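Local atomic coordinates of binding domain (Hc) of Paraclostridial Mosquitocidal Protein 1 (Paraclostridium bifermentans, PDB entry 6HOX), a protein that serves as the receptor-binding domain of a clostridial-type neurotoxin against Anopheles mosquitoes, taking part in targeting the toxin to host nerve cells. Residues W134-R139 / I171-L176; I144-S149 / C179-N184; K371-Q376 / N393-I398; G416-N421 / T431-Y436. All coordinates share one frame; numbering follows the deposited sequence.

Contact 1: W134-R139 / I171-L176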
# COMPACT_ATOMS: atom_id res chain seq x y z
N TRP A 134 6.99 15.59 -9.73
CA TRP A 134 6.85 15.57 -11.17
C TRP A 134 7.34 16.92 -11.69
O TRP A 134 6.90 17.97 -11.22
CB TRP A 134 5.39 15.31 -11.59
CG TRP A 134 5.11 15.60 -13.03
CD1 TRP A 134 4.42 16.66 -13.54
CD2 TRP A 134 5.54 14.82 -14.16
NE1 TRP A 134 4.37 16.58 -14.90
CE2 TRP A 134 5.05 15.47 -15.31
CE3 TRP A 134 6.25 13.63 -14.31
CZ2 TRP A 134 5.26 14.97 -16.59
CZ3 TRP A 134 6.47 13.14 -15.57
CH2 TRP A 134 5.99 13.81 -16.70
N ARG A 135 8.27 16.90 -12.64
CA ARG A 135 8.76 18.14 -13.21
C ARG A 135 8.86 18.02 -14.73
O ARG A 135 9.31 16.98 -15.26
CB ARG A 135 10.12 18.53 -12.61
CG ARG A 135 10.74 19.73 -13.31
CD ARG A 135 11.99 20.29 -12.67
NE ARG A 135 11.72 20.70 -11.30
CZ ARG A 135 12.12 20.02 -10.23
NH1 ARG A 135 13.09 19.13 -10.34
NH2 ARG A 135 11.55 20.24 -9.05
N MET A 136 8.41 19.09 -15.40
CA MET A 136 8.56 19.33 -16.83
C MET A 136 9.43 20.59 -17.04
O MET A 136 9.27 21.59 -16.32
CB MET A 136 7.20 19.54 -17.49
CG MET A 136 6.37 18.26 -17.55
SD MET A 136 4.68 18.51 -18.13
CE MET A 136 4.09 19.55 -16.81
N LYS A 137 10.35 20.52 -18.00
CA LYS A 137 11.14 21.67 -18.42
C LYS A 137 11.18 21.71 -19.95
O LYS A 137 11.51 20.72 -20.59
CB LYS A 137 12.54 21.62 -17.82
CG LYS A 137 13.39 22.85 -18.09
CD LYS A 137 14.87 22.58 -18.17
CE LYS A 137 15.58 22.55 -16.83
NZ LYS A 137 17.04 22.54 -17.05
N ASP A 138 10.83 22.86 -20.53
CA ASP A 138 10.77 22.97 -21.98
C ASP A 138 12.11 23.54 -22.49
O ASP A 138 13.03 23.81 -21.72
CB ASP A 138 9.51 23.73 -22.41
CG ASP A 138 9.59 25.23 -22.26
OD1 ASP A 138 10.67 25.72 -21.84
OD2 ASP A 138 8.55 25.90 -22.56
N ARG A 139 12.20 23.71 -23.80
CA ARG A 139 13.44 24.06 -24.46
C ARG A 139 13.82 25.53 -24.23
O ARG A 139 14.92 25.91 -24.63
CB ARG A 139 13.32 23.76 -25.96
CG ARG A 139 12.27 24.59 -26.69
CD ARG A 139 11.60 23.81 -27.81
NE ARG A 139 10.56 24.59 -28.47
CZ ARG A 139 10.80 25.53 -29.38
NH1 ARG A 139 12.04 25.83 -29.73
NH2 ARG A 139 9.79 26.18 -29.94
N ILE A 171 -0.22 10.64 -13.54
CA ILE A 171 0.11 12.00 -13.98
C ILE A 171 -0.45 12.16 -15.41
O ILE A 171 -0.09 11.40 -16.30
CB ILE A 171 1.65 12.22 -13.95
CG1 ILE A 171 2.23 12.06 -12.54
CG2 ILE A 171 2.07 13.56 -14.53
CD1 ILE A 171 3.69 11.73 -12.57
N THR A 172 -1.36 13.11 -15.60
CA THR A 172 -1.95 13.36 -16.90
C THR A 172 -1.42 14.71 -17.39
O THR A 172 -1.31 15.68 -16.62
CB THR A 172 -3.49 13.27 -16.83
OG1 THR A 172 -4.00 14.35 -16.06
CG2 THR A 172 -3.98 11.97 -16.23
N VAL A 173 -1.05 14.75 -18.68
CA VAL A 173 -0.51 15.94 -19.33
C VAL A 173 -1.35 16.23 -20.58
O VAL A 173 -1.33 15.48 -21.55
CB VAL A 173 0.98 15.76 -19.64
CG1 VAL A 173 1.58 16.99 -20.31
CG2 VAL A 173 1.76 15.40 -18.38
N ASN A 174 -2.15 17.30 -20.47
CA ASN A 174 -2.83 17.92 -21.57
C ASN A 174 -2.03 19.17 -21.92
O ASN A 174 -2.20 20.20 -21.24
CB ASN A 174 -4.28 18.25 -21.21
CG ASN A 174 -5.04 18.93 -22.34
OD1 ASN A 174 -6.25 19.08 -22.25
ND2 ASN A 174 -4.34 19.35 -23.38
N GLN A 175 -1.13 19.04 -22.90
CA GLN A 175 -0.20 20.11 -23.28
C GLN A 175 -1.06 21.31 -23.71
O GLN A 175 -2.11 21.14 -24.32
CB GLN A 175 0.84 19.61 -24.29
CG GLN A 175 1.82 18.61 -23.68
CD GLN A 175 3.13 18.36 -24.40
OE1 GLN A 175 3.35 17.28 -24.96
NE2 GLN A 175 4.04 19.31 -24.32
N LEU A 176 -0.66 22.51 -23.27
CA LEU A 176 -1.39 23.75 -23.53
C LEU A 176 -2.48 23.99 -22.48
O LEU A 176 -2.98 25.12 -22.36
CB LEU A 176 -1.98 23.72 -24.95
CG LEU A 176 -2.66 25.00 -25.43
CD1 LEU A 176 -1.75 26.22 -25.26
CD2 LEU A 176 -3.11 24.86 -26.88

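Contact 2: I144-S149 / C179-N184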
# COMPACT_ATOMS: atom_id res chain seq x y z
N ILE A 144 7.73 23.63 -14.87
CA ILE A 144 6.52 23.35 -14.09
C ILE A 144 6.77 22.05 -13.33
O ILE A 144 7.18 21.06 -13.90
CB ILE A 144 5.29 23.31 -15.02
CG1 ILE A 144 4.81 24.74 -15.27
CG2 ILE A 144 4.18 22.43 -14.45
CD1 ILE A 144 3.91 24.87 -16.45
N ASP A 145 6.54 22.08 -12.01
CA ASP A 145 6.63 20.90 -11.22
C ASP A 145 5.43 20.81 -10.25
O ASP A 145 4.76 21.81 -9.93
CB ASP A 145 7.99 20.80 -10.52
CG ASP A 145 8.47 22.09 -9.90
OD1 ASP A 145 7.61 22.87 -9.46
OD2 ASP A 145 9.71 22.30 -9.85
N ILE A 146 5.14 19.56 -9.87
CA ILE A 146 4.25 19.26 -8.79
C ILE A 146 5.11 18.57 -7.73
O ILE A 146 5.83 17.62 -8.01
CB ILE A 146 3.05 18.43 -9.27
CG1 ILE A 146 2.22 19.20 -10.30
CG2 ILE A 146 2.18 17.97 -8.09
CD1 ILE A 146 1.13 18.40 -10.97
N ILE A 147 5.09 19.12 -6.52
CA ILE A 147 5.77 18.53 -5.40
C ILE A 147 4.68 18.23 -4.37
O ILE A 147 4.07 19.14 -3.86
CB ILE A 147 6.88 19.48 -4.89
CG1 ILE A 147 7.88 19.79 -6.01
CG2 ILE A 147 7.57 18.90 -3.66
CD1 ILE A 147 8.84 20.91 -5.72
N THR A 148 4.38 16.94 -4.14
CA THR A 148 3.35 16.61 -3.17
C THR A 148 3.83 17.12 -1.80
O THR A 148 5.04 17.15 -1.54
CB THR A 148 2.99 15.12 -3.18
OG1 THR A 148 4.14 14.40 -2.74
CG2 THR A 148 2.55 14.62 -4.54
N SER A 149 2.89 17.56 -0.95
CA SER A 149 3.23 18.21 0.32
C SER A 149 2.55 17.46 1.46
O SER A 149 2.10 18.05 2.40
CB SER A 149 2.83 19.68 0.31
OG SER A 149 1.43 19.83 0.14
N CYS A 179 -1.42 19.97 -16.25
CA CYS A 179 -0.80 18.79 -15.74
C CYS A 179 -1.49 18.43 -14.42
O CYS A 179 -1.64 19.31 -13.58
CB CYS A 179 0.66 19.11 -15.46
SG CYS A 179 1.50 17.63 -14.91
N THR A 180 -1.89 17.16 -14.24
CA THR A 180 -2.65 16.74 -13.02
C THR A 180 -2.02 15.48 -12.43
O THR A 180 -1.68 14.56 -13.16
CB THR A 180 -4.13 16.52 -13.33
OG1 THR A 180 -4.64 17.72 -13.89
CG2 THR A 180 -4.94 16.14 -12.11
N LEU A 181 -1.88 15.46 -11.09
CA LEU A 181 -1.32 14.32 -10.37
C LEU A 181 -2.36 13.71 -9.42
O LEU A 181 -3.06 14.43 -8.70
CB LEU A 181 -0.08 14.74 -9.58
CG LEU A 181 0.71 13.56 -9.01
CD1 LEU A 181 2.21 13.79 -9.09
CD2 LEU A 181 0.32 13.27 -7.57
N TYR A 182 -2.39 12.37 -9.42
CA TYR A 182 -3.33 11.56 -8.66
C TYR A 182 -2.54 10.55 -7.81
O TYR A 182 -1.53 10.04 -8.27
CB TYR A 182 -4.24 10.76 -9.61
CG TYR A 182 -5.12 11.55 -10.55
CD1 TYR A 182 -4.62 12.04 -11.74
CD2 TYR A 182 -6.46 11.76 -10.28
CE1 TYR A 182 -5.42 12.76 -12.62
CE2 TYR A 182 -7.28 12.48 -11.15
CZ TYR A 182 -6.75 13.00 -12.32
OH TYR A 182 -7.53 13.71 -13.20
N ILE A 183 -3.01 10.29 -6.58
CA ILE A 183 -2.59 9.13 -5.78
C ILE A 183 -3.85 8.29 -5.49
O ILE A 183 -4.86 8.85 -5.06
CB ILE A 183 -1.86 9.53 -4.48
CG1 ILE A 183 -0.62 10.38 -4.77
CG2 ILE A 183 -1.49 8.29 -3.67
CD1 ILE A 183 0.03 11.02 -3.57
N ASN A 184 -3.77 6.98 -5.79
CA ASN A 184 -4.83 6.01 -5.58
C ASN A 184 -6.13 6.54 -6.22
O ASN A 184 -7.20 6.46 -5.63
CB ASN A 184 -4.98 5.66 -4.10
CG ASN A 184 -3.74 5.00 -3.51
OD1 ASN A 184 -2.91 4.45 -4.25
ND2 ASN A 184 -3.57 5.08 -2.20

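Contact 3: K371-Q376 / N393-I398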
# COMPACT_ATOMS: atom_id res chain seq x y z
N LYS A 371 -15.62 -15.03 9.55
CA LYS A 371 -15.57 -14.76 8.13
C LYS A 371 -14.82 -13.44 7.93
O LYS A 371 -15.12 -12.44 8.57
CB LYS A 371 -17.00 -14.70 7.59
CG LYS A 371 -17.11 -14.81 6.07
CD LYS A 371 -18.54 -14.81 5.59
CE LYS A 371 -19.20 -16.17 5.73
NZ LYS A 371 -19.92 -16.54 4.49
N LEU A 372 -13.81 -13.46 7.05
CA LEU A 372 -13.12 -12.25 6.66
C LEU A 372 -13.85 -11.67 5.44
O LEU A 372 -13.99 -12.33 4.41
CB LEU A 372 -11.64 -12.54 6.38
CG LEU A 372 -10.73 -12.55 7.62
CD1 LEU A 372 -11.07 -13.68 8.56
CD2 LEU A 372 -9.26 -12.64 7.23
N ILE A 373 -14.31 -10.43 5.60
CA ILE A 373 -15.17 -9.77 4.62
C ILE A 373 -14.59 -8.40 4.28
O ILE A 373 -13.73 -7.85 4.97
CB ILE A 373 -16.62 -9.64 5.15
CG1 ILE A 373 -16.67 -8.70 6.35
CG2 ILE A 373 -17.20 -11.02 5.43
CD1 ILE A 373 -18.03 -8.56 6.98
N GLN A 374 -15.12 -7.84 3.20
CA GLN A 374 -14.82 -6.51 2.78
C GLN A 374 -16.14 -5.82 2.48
O GLN A 374 -16.73 -6.08 1.46
CB GLN A 374 -13.88 -6.50 1.58
CG GLN A 374 -13.53 -5.09 1.11
CD GLN A 374 -12.97 -4.27 2.22
OE1 GLN A 374 -13.69 -3.54 2.91
NE2 GLN A 374 -11.66 -4.40 2.44
N LEU A 375 -16.58 -4.97 3.40
CA LEU A 375 -17.84 -4.25 3.28
C LEU A 375 -17.65 -2.90 2.58
O LEU A 375 -18.62 -2.24 2.28
CB LEU A 375 -18.43 -4.04 4.68
CG LEU A 375 -18.90 -5.31 5.40
CD1 LEU A 375 -19.36 -4.98 6.81
CD2 LEU A 375 -20.02 -6.00 4.64
N GLN A 376 -16.39 -2.49 2.40
CA GLN A 376 -16.02 -1.31 1.62
C GLN A 376 -15.63 -1.80 0.22
O GLN A 376 -16.14 -2.79 -0.23
CB GLN A 376 -14.93 -0.54 2.38
CG GLN A 376 -15.35 -0.07 3.77
CD GLN A 376 -16.51 0.90 3.72
OE1 GLN A 376 -16.52 1.85 2.93
NE2 GLN A 376 -17.52 0.66 4.55
N ASN A 393 -23.80 -12.92 17.23
CA ASN A 393 -23.42 -12.47 15.89
C ASN A 393 -22.95 -11.02 15.99
O ASN A 393 -23.55 -10.25 16.71
CB ASN A 393 -24.58 -12.53 14.91
CG ASN A 393 -25.01 -13.94 14.61
OD1 ASN A 393 -24.18 -14.84 14.50
ND2 ASN A 393 -26.30 -14.14 14.47
N GLY A 394 -21.89 -10.68 15.26
CA GLY A 394 -21.41 -9.29 15.23
C GLY A 394 -20.20 -9.10 14.33
O GLY A 394 -19.75 -10.02 13.67
N LEU A 395 -19.69 -7.87 14.31
CA LEU A 395 -18.41 -7.55 13.70
C LEU A 395 -17.39 -7.45 14.82
O LEU A 395 -17.67 -6.90 15.90
CB LEU A 395 -18.48 -6.23 12.92
CG LEU A 395 -19.40 -6.23 11.70
CD1 LEU A 395 -19.45 -4.85 11.04
CD2 LEU A 395 -18.97 -7.27 10.69
N LEU A 396 -16.21 -7.99 14.56
CA LEU A 396 -15.12 -7.92 15.51
C LEU A 396 -14.70 -6.46 15.65
O LEU A 396 -14.44 -5.75 14.65
CB LEU A 396 -13.96 -8.79 15.03
CG LEU A 396 -12.77 -8.82 15.98
CD1 LEU A 396 -13.10 -9.62 17.23
CD2 LEU A 396 -11.55 -9.37 15.28
N SER A 397 -14.67 -6.00 16.90
CA SER A 397 -14.27 -4.67 17.25
C SER A 397 -13.49 -4.69 18.57
O SER A 397 -13.20 -5.75 19.12
CB SER A 397 -15.46 -3.76 17.30
OG SER A 397 -15.04 -2.40 17.25
N ILE A 398 -13.08 -3.50 19.01
CA ILE A 398 -12.45 -3.27 20.30
C ILE A 398 -13.45 -2.52 21.16
O ILE A 398 -14.16 -1.65 20.65
CB ILE A 398 -11.11 -2.51 20.17
CG1 ILE A 398 -11.23 -1.30 19.25
CG2 ILE A 398 -10.01 -3.46 19.73
CD1 ILE A 398 -10.07 -0.33 19.35

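Contact 4: G416-N421 / T431-Y436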
# COMPACT_ATOMS: atom_id res chain seq x y z
N GLY A 416 -22.84 -6.78 17.83
CA GLY A 416 -24.11 -6.96 17.14
C GLY A 416 -24.62 -5.63 16.61
O GLY A 416 -25.14 -5.58 15.51
N TRP A 417 -24.42 -4.55 17.38
CA TRP A 417 -24.86 -3.21 16.97
C TRP A 417 -24.16 -2.77 15.68
O TRP A 417 -24.79 -2.26 14.78
CB TRP A 417 -24.64 -2.18 18.09
CG TRP A 417 -25.17 -0.83 17.71
CD1 TRP A 417 -24.44 0.25 17.31
CD2 TRP A 417 -26.54 -0.44 17.66
NE1 TRP A 417 -25.28 1.28 17.00
CE2 TRP A 417 -26.57 0.90 17.20
CE3 TRP A 417 -27.75 -1.09 17.93
CZ2 TRP A 417 -27.76 1.60 17.02
CZ3 TRP A 417 -28.93 -0.39 17.74
CH2 TRP A 417 -28.93 0.93 17.31
N TYR A 418 -22.83 -2.93 15.63
CA TYR A 418 -22.06 -2.51 14.44
C TYR A 418 -22.47 -3.35 13.24
O TYR A 418 -22.54 -2.84 12.12
CB TYR A 418 -20.56 -2.60 14.68
CG TYR A 418 -20.04 -1.66 15.74
CD1 TYR A 418 -20.82 -0.62 16.21
CD2 TYR A 418 -18.77 -1.82 16.27
CE1 TYR A 418 -20.36 0.23 17.19
CE2 TYR A 418 -18.30 -0.98 17.26
CZ TYR A 418 -19.10 0.06 17.72
OH TYR A 418 -18.68 0.91 18.69
N LEU A 419 -22.72 -4.63 13.46
CA LEU A 419 -23.15 -5.49 12.36
C LEU A 419 -24.47 -4.97 11.78
O LEU A 419 -24.54 -4.69 10.60
CB LEU A 419 -23.29 -6.93 12.85
CG LEU A 419 -23.81 -7.92 11.81
CD1 LEU A 419 -22.84 -8.04 10.63
CD2 LEU A 419 -24.05 -9.27 12.45
N ASP A 420 -25.49 -4.84 12.63
CA ASP A 420 -26.84 -4.54 12.15
C ASP A 420 -26.93 -3.11 11.59
O ASP A 420 -27.74 -2.86 10.71
CB ASP A 420 -27.90 -4.70 13.26
CG ASP A 420 -28.04 -6.11 13.80
OD1 ASP A 420 -27.59 -7.06 13.11
OD2 ASP A 420 -28.55 -6.25 14.93
N ASN A 421 -26.09 -2.19 12.07
CA ASN A 421 -26.15 -0.78 11.65
C ASN A 421 -24.90 -0.37 10.85
O ASN A 421 -24.56 0.81 10.76
CB ASN A 421 -26.36 0.10 12.88
CG ASN A 421 -27.66 -0.22 13.59
OD1 ASN A 421 -27.65 -0.92 14.61
ND2 ASN A 421 -28.76 0.23 13.01
N THR A 431 -13.91 2.83 11.91
CA THR A 431 -12.47 2.69 12.17
C THR A 431 -12.19 1.49 13.11
O THR A 431 -11.28 0.71 12.85
CB THR A 431 -11.89 4.02 12.67
OG1 THR A 431 -11.99 5.02 11.64
CG2 THR A 431 -10.43 3.95 13.05
N LYS A 432 -12.99 1.35 14.19
CA LYS A 432 -12.82 0.28 15.19
C LYS A 432 -13.15 -1.12 14.64
O LYS A 432 -12.83 -2.13 15.32
CB LYS A 432 -13.77 0.46 16.38
CG LYS A 432 -13.56 1.69 17.22
CD LYS A 432 -14.18 1.59 18.60
CE LYS A 432 -15.69 1.60 18.61
NZ LYS A 432 -16.21 0.86 19.79
N THR A 433 -13.81 -1.20 13.48
CA THR A 433 -14.22 -2.48 12.87
C THR A 433 -13.32 -2.88 11.69
O THR A 433 -13.54 -3.92 11.07
CB THR A 433 -15.69 -2.46 12.45
OG1 THR A 433 -15.91 -1.43 11.48
CG2 THR A 433 -16.62 -2.25 13.62
N ASN A 434 -12.27 -2.09 11.43
CA ASN A 434 -11.33 -2.37 10.34
C ASN A 434 -10.05 -2.94 10.93
O ASN A 434 -9.51 -2.39 11.88
CB ASN A 434 -11.01 -1.12 9.53
CG ASN A 434 -12.18 -0.63 8.71
OD1 ASN A 434 -12.97 -1.42 8.20
ND2 ASN A 434 -12.25 0.68 8.51
N TRP A 435 -9.59 -4.06 10.35
CA TRP A 435 -8.47 -4.82 10.82
C TRP A 435 -7.43 -4.94 9.70
O TRP A 435 -7.79 -5.15 8.54
CB TRP A 435 -8.95 -6.20 11.27
CG TRP A 435 -9.77 -6.13 12.52
CD1 TRP A 435 -11.13 -6.07 12.60
CD2 TRP A 435 -9.28 -6.03 13.87
NE1 TRP A 435 -11.52 -5.99 13.91
CE2 TRP A 435 -10.42 -5.96 14.71
CE3 TRP A 435 -8.01 -6.01 14.45
CZ2 TRP A 435 -10.31 -5.88 16.10
CZ3 TRP A 435 -7.90 -5.94 15.82
CH2 TRP A 435 -9.04 -5.86 16.64
N TYR A 436 -6.15 -4.81 10.09
CA TYR A 436 -5.02 -4.99 9.22
C TYR A 436 -4.19 -6.20 9.66
O TYR A 436 -4.04 -6.49 10.87
CB TYR A 436 -4.07 -3.79 9.25
CG TYR A 436 -4.59 -2.48 8.73
CD1 TYR A 436 -4.61 -2.19 7.37
CD2 TYR A 436 -4.95 -1.47 9.60
CE1 TYR A 436 -5.01 -0.95 6.89
CE2 TYR A 436 -5.39 -0.24 9.14
CZ TYR A 436 -5.42 0.02 7.78
OH TYR A 436 -5.85 1.25 7.36

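Contact 1: W134-R139 / I171-L176
Trp134 and Ile171 bury the most surface here, and their packing is a CH-pi contact. The methyl CG2 of Ile171 lies 3.6 Å from the centroid of the five-membered ring of Trp134, only 11° off the ring normal, which puts it squarely over the face. The other branch of the isoleucine reaches the benzo part, where Ile171 CD1 comes within 3.6 Å of Trp134 CE3. With chi1 of 166° the indole swings away from the backbone nitrogen and reaches toward the facing strand. Val173, the third main contributor, meets the indole obliquely, its CG2 4.0 Å from Trp134 CZ2, while its CG1 sits 4.1 Å from Met136 SD.

The strand segments 134-137 and 171-174 run at 25° to each other with axes 10.2 Å apart, a separation suited to two sheets packed face to face, as in the concanavalin-like jelly roll of this subdomain. Trp123 meets the Trp134 ring, and Phe89 and Ile91 of strand 89-96 also touch it. All four touching residues are buried, and the contacts join methyl groups to an indole and a thioether. Dispersion and close fit, rather than directional polar bonds, therefore account for the cohesion between these segments.

Contact 2: I144-S149 / C179-N184
Ile146 points its delta methyl between Cys179 and Leu181, two residues whose side chains leave the backbone toward it from the facing strand. The branch is extended (chi2 172°), and this carries CD1 across the gap, 4.0 Å from Cys179 SG and 4.1 Å from Leu181 CB. The same methyl rests 3.9 Å from Cys179 O, so it packs against backbone as well as side chain. Ile146 has the largest share of buried surface in the contact, and its CA is 7.6 Å from that of Leu181.

Further along, Thr148 and Leu181 lie nearly perpendicular, with the methyl CG2 of the threonine 4.0 Å from Leu181 CD2. The torsion of Thr148 divides its two branches between different tasks: at chi1 66°, CG2 faces the leucine while OG1 is hydrogen-bonded to Asn131 OD1 and to Leu132 N on the side of its own sheet.

Strands 143-147 and 178-183 belong to the two different sheets of the jelly roll, and the contact is part of the filling between them. Cys179 also touches Trp134 and Met136, and Leu181 touches Ile171, which makes this layer continuous with its neighbours. Chemically, the side-chain surfaces that meet are methyl and methylene groups and one sulfur, with the Cys179 carbonyl oxygen alongside. The polar end of Thr148 is satisfied laterally, so an apolar interior is kept without stranding its hydroxyl.

Contact 3: K371-Q376 / N393-I398
Ile373 and Leu375 meet Leu395 through aliphatic branches alone; the flat group is the carboxamide of Gln374, which lies well away from Leu395 and braces the turn on its own side. Gln376 N gives a hydrogen bond of 2.9 Å to Gln374 OE1, lying in the carbonyl plane on a lone pair, with a C=O...donor angle of 130° and an N-H...acceptor angle of 150°. The same oxygen also accepts from Gln384 NE2, so two bonds grip it and help fix the amide's rotation while the chain turns after strand 369-373.

The apolar contact is small, burying 78 Å² in all, and it centres on the forked end of Leu395. Its CD2 lies 4.0 Å from Ile373 CD1, and the two side chains run crosswise. The other prong, Leu395 CD1, is 4.2 Å from Leu375 CD1, at a more solvent-exposed residue. Ile373 reaches across because CG1 stands between the backbone N and the carbonyl carbon (chi1 66°) and the chain then runs straight out to CD1.

Strand 384-388 pairs with both 369-373 and 394-398, so the contact joins strands that are two apart in this part of the beta-trefoil. Ile373 also leans on Gln384 and Arg386 of that intervening strand. Tyr422 touches both Leu375 and Leu395, and Leu419 of helix 416-420 packs on Leu395 as well.

Contact 4: G416-N421 / T431-Y436
Two short helical elements of the C-terminal receptor-binding subdomain meet where Tyr418, on helix 416-420, packs against Lys432 and Thr433, in the segment leading from helix 427-432 to strand 435-438. Lys432 NZ donates a hydrogen bond of 2.7 Å to Tyr418 OH. The ammonium nitrogen lies at the edge of the phenol ring and in its plane, so the approach is to the hydroxyl end and not over the aromatic face. The lysine chain comes in roughly square to the tyrosine, and a bend at chi3 (-70°) helps bring its CE within 3.1 Å of Tyr418 OH.

Nearer the ring's root, Thr433 CG2 approaches Tyr418 CD2 obliquely at 3.4 Å, a snug fit. Its hydroxyl OG1 is engaged with His430 O, so the methyl is the part presented to the tyrosine.

The subdomain has the beta-trefoil fold of clostridial neurotoxin binding domains, and these helices lie beside strand 394-398: Ser397 touches both Tyr418 and Thr433, and its OG forms a weak hydrogen bond with Lys432 O. Lys432 NZ has a second, weak bond to Ile398 O. All three touching residues are buried, and the phenol and carbonyl oxygens probably help accommodate the lysine's charge there; the ammonium group would in turn be expected to polarise the Tyr418 hydroxyl. Leu425 and Tyr413 also pack on the tyrosine.

Overall arrangement
The four contacts form two pairs, one in each receptor-binding subdomain. Contacts 1 and 2 have centres 11 Å apart and join the same two sheets of the jelly roll; their segments alternate along the chain, with neighbouring strands 131-137 and 143-147 on one side and 167-174 and 178-183 on the other. Contacts 3 and 4 follow in series in the beta-trefoil, with centres 6 Å apart, and are directly linked by Leu396 O and Trp435 NE1. Across the subdomain boundary the closest two contacts are 2 and 4, with nearest atoms about 11 Å apart, while the centres of contacts 1 and 3 are 45 Å apart. This is consistent with each subdomain having its own interior packing.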